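Local coordinates for hypothetical protein (Bacteroides fragilis, PDB 4I17) that is of unknown function but, as an exported TPR-repeat protein built mainly from helices, probably serves as a scaffold for binding other proteins or peptides, at residues Val200-Gly204 / Ile216-Gln220; Tyr58-Ala62 / Ala85-Met89. All coordinates share one frame; numbering follows the deposited sequence. Where two conformers were deposited one is given.

Contacts 1 and 2 lie on opposite sides of the chain's centre, their own centres about 41 Å apart and their nearest atoms about 26 Å apart. They share no element: contact 1, near the C-terminal end, pairs helix 182-209 with helix 214-224, whereas contact 2 pairs helix 58-70 with helix 75-88. Both join helices near in sequence, and both are partly buried, with three buried residues among those that touch. Their chemistry differs: contact 1 combines leucine packing with an amide bonded to a helix carbonyl, whereas contact 2 has no hydrogen bond between its segments and relies on alanines, a selenomethionine and a CH-pi contact on a tyrosine face.

Contact 1 (Val200-Gly204 / Ile216-Gln220)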
loop_
_atom_site.group_PDB
_atom_site.type_symbol
_atom_site.label_atom_id
_atom_site.label_comp_id
_atom_site.label_asym_id
_atom_site.label_seq_id
_atom_site.Cartn_x
_atom_site.Cartn_y
_atom_site.Cartn_z
ATOM N N VAL A 200 -24.251 -3.616 -1.707
ATOM C CA VAL A 200 -25.062 -2.610 -1.011
ATOM C C VAL A 200 -24.432 -2.277 0.350
ATOM O O VAL A 200 -24.401 -1.101 0.763
ATOM C CB VAL A 200 -26.533 -3.078 -0.852
ATOM C CG1 VAL A 200 -27.343 -2.127 0.037
ATOM C CG2 VAL A 200 -27.202 -3.225 -2.203
ATOM N N ASP A 201 -23.949 -3.306 1.041
ATOM C CA ASP A 201 -23.358 -3.133 2.373
ATOM C C ASP A 201 -22.028 -2.400 2.296
ATOM O O ASP A 201 -21.838 -1.465 3.069
ATOM C CB ASP A 201 -23.199 -4.491 3.074
ATOM C CG ASP A 201 -24.524 -5.081 3.548
ATOM O OD1 ASP A 201 -25.556 -4.342 3.540
ATOM O OD2 ASP A 201 -24.529 -6.256 3.965
ATOM N N TYR A 202 -21.126 -2.771 1.359
ATOM C CA TYR A 202 -19.842 -2.040 1.248
ATOM C C TYR A 202 -20.082 -0.583 0.846
ATOM O O TYR A 202 -19.434 0.326 1.338
ATOM C CB TYR A 202 -18.971 -2.696 0.177
ATOM C CG TYR A 202 -18.316 -3.987 0.603
ATOM C CD1 TYR A 202 -17.571 -4.059 1.779
ATOM C CD2 TYR A 202 -18.359 -5.108 -0.214
ATOM C CE1 TYR A 202 -16.903 -5.230 2.146
ATOM C CE2 TYR A 202 -17.694 -6.285 0.135
ATOM C CZ TYR A 202 -16.977 -6.342 1.321
ATOM O OH TYR A 202 -16.335 -7.504 1.664
ATOM N N LEU A 203 -21.003 -0.369 -0.077
ATOM C CA LEU A 203 -21.282 0.996 -0.540
ATOM C C LEU A 203 -21.926 1.805 0.570
ATOM O O LEU A 203 -21.578 2.964 0.768
ATOM C CB LEU A 203 -22.153 0.974 -1.800
ATOM C CG LEU A 203 -21.468 0.417 -3.063
ATOM C CD1 LEU A 203 -22.493 0.161 -4.153
ATOM C CD2 LEU A 203 -20.390 1.406 -3.603
ATOM N N GLY A 204 -22.804 1.182 1.338
ATOM C CA GLY A 204 -23.429 1.832 2.491
ATOM C C GLY A 204 -22.384 2.315 3.489
ATOM O O GLY A 204 -22.485 3.435 3.995
ATOM N N ILE A 216 -21.140 7.768 -4.864
ATOM C CA ILE A 216 -21.205 6.490 -4.151
ATOM C C ILE A 216 -22.652 6.199 -3.766
ATOM O O ILE A 216 -23.106 5.078 -3.931
ATOM C CB ILE A 216 -20.291 6.461 -2.909
ATOM C CG1 ILE A 216 -18.856 6.891 -3.266
ATOM C CG2 ILE A 216 -20.313 5.056 -2.295
ATOM C CD1 ILE A 216 -17.853 6.861 -2.083
ATOM N N LYS A 217 -23.384 7.223 -3.319
ATOM C CA LYS A 217 -24.797 7.068 -2.954
ATOM C C LYS A 217 -25.594 6.661 -4.196
ATOM O O LYS A 217 -26.450 5.767 -4.140
ATOM C CB LYS A 217 -25.323 8.386 -2.332
ATOM C CG LYS A 217 -26.777 8.343 -1.853
ATOM C CD LYS A 217 -26.985 7.587 -0.551
ATOM C CE LYS A 217 -28.461 7.305 -0.352
ATOM N NZ LYS A 217 -28.722 6.612 0.930
ATOM N N GLN A 218 -25.288 7.289 -5.340
ATOM C CA GLN A 218 -25.988 6.966 -6.587
ATOM C C GLN A 218 -25.727 5.517 -6.978
ATOM O O GLN A 218 -26.647 4.803 -7.385
ATOM C CB GLN A 218 -25.553 7.924 -7.695
ATOM C CG GLN A 218 -26.201 9.287 -7.572
ATOM C CD GLN A 218 -27.535 9.397 -8.283
ATOM O OE1 GLN A 218 -28.570 9.734 -7.701
ATOM N NE2 GLN A 218 -27.530 9.171 -9.579
HETATM N N MSE A 219 -24.493 5.053 -6.834
HETATM C CA MSE A 219 -24.254 3.662 -7.200
HETATM C C MSE A 219 -24.946 2.710 -6.221
HETATM O O MSE A 219 -25.491 1.697 -6.671
HETATM C CB MSE A 219 -22.771 3.332 -7.311
HETATM C CG MSE A 219 -22.569 1.847 -7.505
HETATM SE SE MSE A 219 -20.781 1.414 -7.793
HETATM C CE MSE A 219 -20.709 1.808 -9.718
ATOM N N GLN A 220 -25.005 3.047 -4.926
ATOM C CA GLN A 220 -25.706 2.177 -3.975
ATOM C C GLN A 220 -27.189 2.066 -4.371
ATOM O O GLN A 220 -27.776 0.973 -4.298
ATOM C CB GLN A 220 -25.554 2.670 -2.550
ATOM C CG GLN A 220 -25.981 1.602 -1.545
ATOM C CD GLN A 220 -26.336 2.156 -0.197
ATOM O OE1 GLN A 220 -26.738 3.305 -0.051
ATOM N NE2 GLN A 220 -26.192 1.333 0.834
#
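The backbone oxygen of Val-200 takes two N-H donors. Gly-204 N supplies the ordinary helical bond, and Gln-220 NE2 reaches Val-200 O at 3.0 Å, from the face of the carbonyl plane opposite to Gly-204 N. This second bond is moderately bent, with an N-H...O angle of 153°, and the donor is tilted out of the carbonyl plane. Gln-220 sends its amide across the interface because CG lies anti to the backbone N (chi1 -166°) and the chain continues extended. Gln-220 NE2 also comes 3.3 Å from Gly-204 CA, where the absence of a side chain lets the amide lie close to the helix. Beside this bond, Leu-203 points at the facing helix and divides its contacts by branch: CD1 meets CG of Met-219 (selenomethionine, in the conformer given) at 3.8 Å, while CD2 meets Ile-216 CG2 at 3.9 Å. Leu-203 CB rests on Gln-220 CB, also at 3.9 Å, so the aliphatic part of the glutamine joins the apolar layer. Ile-216 and Met-219 extend that layer to helix 149-174. With axes 9.4 Å apart at 161°, the segments form an antiparallel helical hairpin, the pairing from which TPR-type alpha solenoids are built.

Contact 2 (Tyr58-Ala62 / Ala85-Met89); sequences YKEAA and AYRDM
Helix-on-helix packing of an alpha solenoid brings the first turn of helix 58-70 against the last turn of helix 75-88. Asp-88 CB sits over one face of the Tyr-58 ring, 3.5 Å from the ring centroid and 19° off the normal, which meets the geometry of a CH-pi contact. Asp-88 CB is displaced toward the rim, 3.3 Å from Tyr-58 CE1. The carboxylate of Asp-88 is turned 45° from the ring plane rather than stacked on it. Met-89, a selenomethionine just past the helix, runs alongside Tyr-58 in the opposite direction: its CG touches Tyr-58 CB at 3.5 Å. A bend at chi3 (-97°) carries Met-89 CE to 3.4 Å from Tyr-58 O, and CE also lies over one face of the Tyr-86 ring. The backbones are close at Ala-85, whose CA is 5.1 Å from Tyr-58 CA, consistent with the small alanine side chains there. Ala-85 CB meets Ala-61 CB at 4.0 Å, and Ala-62 CB approaches Tyr-86 CE2 at 3.9 Å. Around this interface, Tyr-58 and Ala-61 also touch Asp-53 of helix 42-54, whereas Tyr-86 packs on Glu-94 and Thr-98 of helix 92-105, placing the pair between those two helices.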
loop_
_atom_site.group_PDB
_atom_site.type_symbol
_atom_site.label_atom_id
_atom_site.label_comp_id
_atom_site.label_asym_id
_atom_site.label_seq_id
_atom_site.Cartn_x
_atom_site.Cartn_y
_atom_site.Cartn_z
ATOM N N TYR A 58 20.956 -0.638 -3.248
ATOM C CA TYR A 58 19.676 -0.847 -2.556
ATOM C C TYR A 58 19.743 -1.699 -1.326
ATOM O O TYR A 58 19.061 -1.347 -0.360
ATOM C CB TYR A 58 18.596 -1.384 -3.492
ATOM C CG TYR A 58 18.483 -0.602 -4.781
ATOM C CD1 TYR A 58 18.216 0.766 -4.770
ATOM C CD2 TYR A 58 18.600 -1.236 -6.014
ATOM C CE1 TYR A 58 18.144 1.493 -5.954
ATOM C CE2 TYR A 58 18.535 -0.516 -7.203
ATOM C CZ TYR A 58 18.265 0.837 -7.166
ATOM O OH TYR A 58 18.146 1.535 -8.329
ATOM N N LYS A 59 20.534 -2.799 -1.317
ATOM C CA LYS A 59 20.551 -3.641 -0.115
ATOM C C LYS A 59 21.197 -2.893 1.040
ATOM O O LYS A 59 20.744 -3.013 2.195
ATOM C CB LYS A 59 21.251 -5.001 -0.383
ATOM C CG LYS A 59 21.292 -5.957 0.823
ATOM C CD LYS A 59 19.896 -6.442 1.275
ATOM C CE LYS A 59 19.932 -7.293 2.524
ATOM N NZ LYS A 59 20.180 -6.485 3.746
ATOM N N GLU A 60 22.251 -2.119 0.718
ATOM C CA GLU A 60 22.976 -1.306 1.686
ATOM C C GLU A 60 22.016 -0.248 2.250
ATOM O O GLU A 60 21.976 -0.036 3.466
ATOM C CB GLU A 60 24.219 -0.695 1.012
ATOM C CG GLU A 60 25.157 -1.759 0.435
ATOM C CD GLU A 60 25.023 -2.232 -1.013
ATOM O OE1 GLU A 60 23.891 -2.443 -1.522
ATOM O OE2 GLU A 60 26.092 -2.454 -1.626
ATOM N N ALA A 61 21.192 0.378 1.368
ATOM C CA ALA A 61 20.222 1.395 1.795
ATOM C C ALA A 61 19.289 0.818 2.887
ATOM O O ALA A 61 19.154 1.394 3.982
ATOM C CB ALA A 61 19.405 1.878 0.595
ATOM N N ALA A 62 18.734 -0.373 2.616
ATOM C CA ALA A 62 17.831 -1.048 3.540
ATOM C C ALA A 62 18.538 -1.302 4.887
ATOM O O ALA A 62 17.950 -1.030 5.932
ATOM C CB ALA A 62 17.334 -2.364 2.921
ATOM N N ALA A 85 13.688 1.164 -1.041
ATOM C CA ALA A 85 14.862 0.386 -1.432
ATOM C C ALA A 85 14.419 -0.978 -1.965
ATOM O O ALA A 85 14.915 -1.416 -2.994
ATOM C CB ALA A 85 15.807 0.222 -0.236
ATOM N N TYR A 86 13.420 -1.612 -1.312
ATOM C CA TYR A 86 12.893 -2.910 -1.775
ATOM C C TYR A 86 12.098 -2.770 -3.078
ATOM O O TYR A 86 12.216 -3.644 -3.932
ATOM C CB TYR A 86 12.084 -3.579 -0.671
ATOM C CG TYR A 86 13.005 -4.270 0.306
ATOM C CD1 TYR A 86 13.736 -5.392 -0.071
ATOM C CD2 TYR A 86 13.143 -3.810 1.612
ATOM C CE1 TYR A 86 14.571 -6.046 0.825
ATOM C CE2 TYR A 86 14.011 -4.434 2.510
ATOM C CZ TYR A 86 14.705 -5.563 2.118
ATOM O OH TYR A 86 15.508 -6.226 3.012
ATOM N N ARG A 87 11.364 -1.649 -3.257
ATOM C CA ARG A 87 10.648 -1.319 -4.497
ATOM C C ARG A 87 11.677 -1.229 -5.646
ATOM O O ARG A 87 11.472 -1.777 -6.726
ATOM C CB ARG A 87 9.902 0.022 -4.307
ATOM C CG ARG A 87 8.912 0.393 -5.429
ATOM C CD ARG A 87 8.126 1.666 -5.115
ATOM N NE ARG A 87 8.997 2.841 -4.985
ATOM C CZ ARG A 87 8.847 3.801 -4.075
ATOM N NH1 ARG A 87 7.825 3.769 -3.228
ATOM N NH2 ARG A 87 9.706 4.811 -4.019
ATOM N N ASP A 88 12.815 -0.563 -5.386
ATOM C CA ASP A 88 13.921 -0.386 -6.354
ATOM C C ASP A 88 14.599 -1.741 -6.675
ATOM O O ASP A 88 15.079 -1.940 -7.797
ATOM C CB ASP A 88 14.930 0.614 -5.816
ATOM C CG ASP A 88 14.448 2.054 -5.750
ATOM O OD1 ASP A 88 13.570 2.422 -6.553
ATOM O OD2 ASP A 88 15.009 2.836 -4.938
HETATM N N MSE A 89 14.584 -2.690 -5.719
HETATM C CA MSE A 89 15.065 -4.076 -5.931
HETATM C C MSE A 89 14.000 -4.936 -6.608
HETATM O O MSE A 89 14.223 -6.142 -6.797
HETATM C CB MSE A 89 15.460 -4.735 -4.606
HETATM C CG MSE A 89 16.835 -4.303 -4.111
HETATM SE SE MSE A 89 17.210 -5.113 -2.372
HETATM C CE MSE A 89 16.722 -3.698 -1.099
#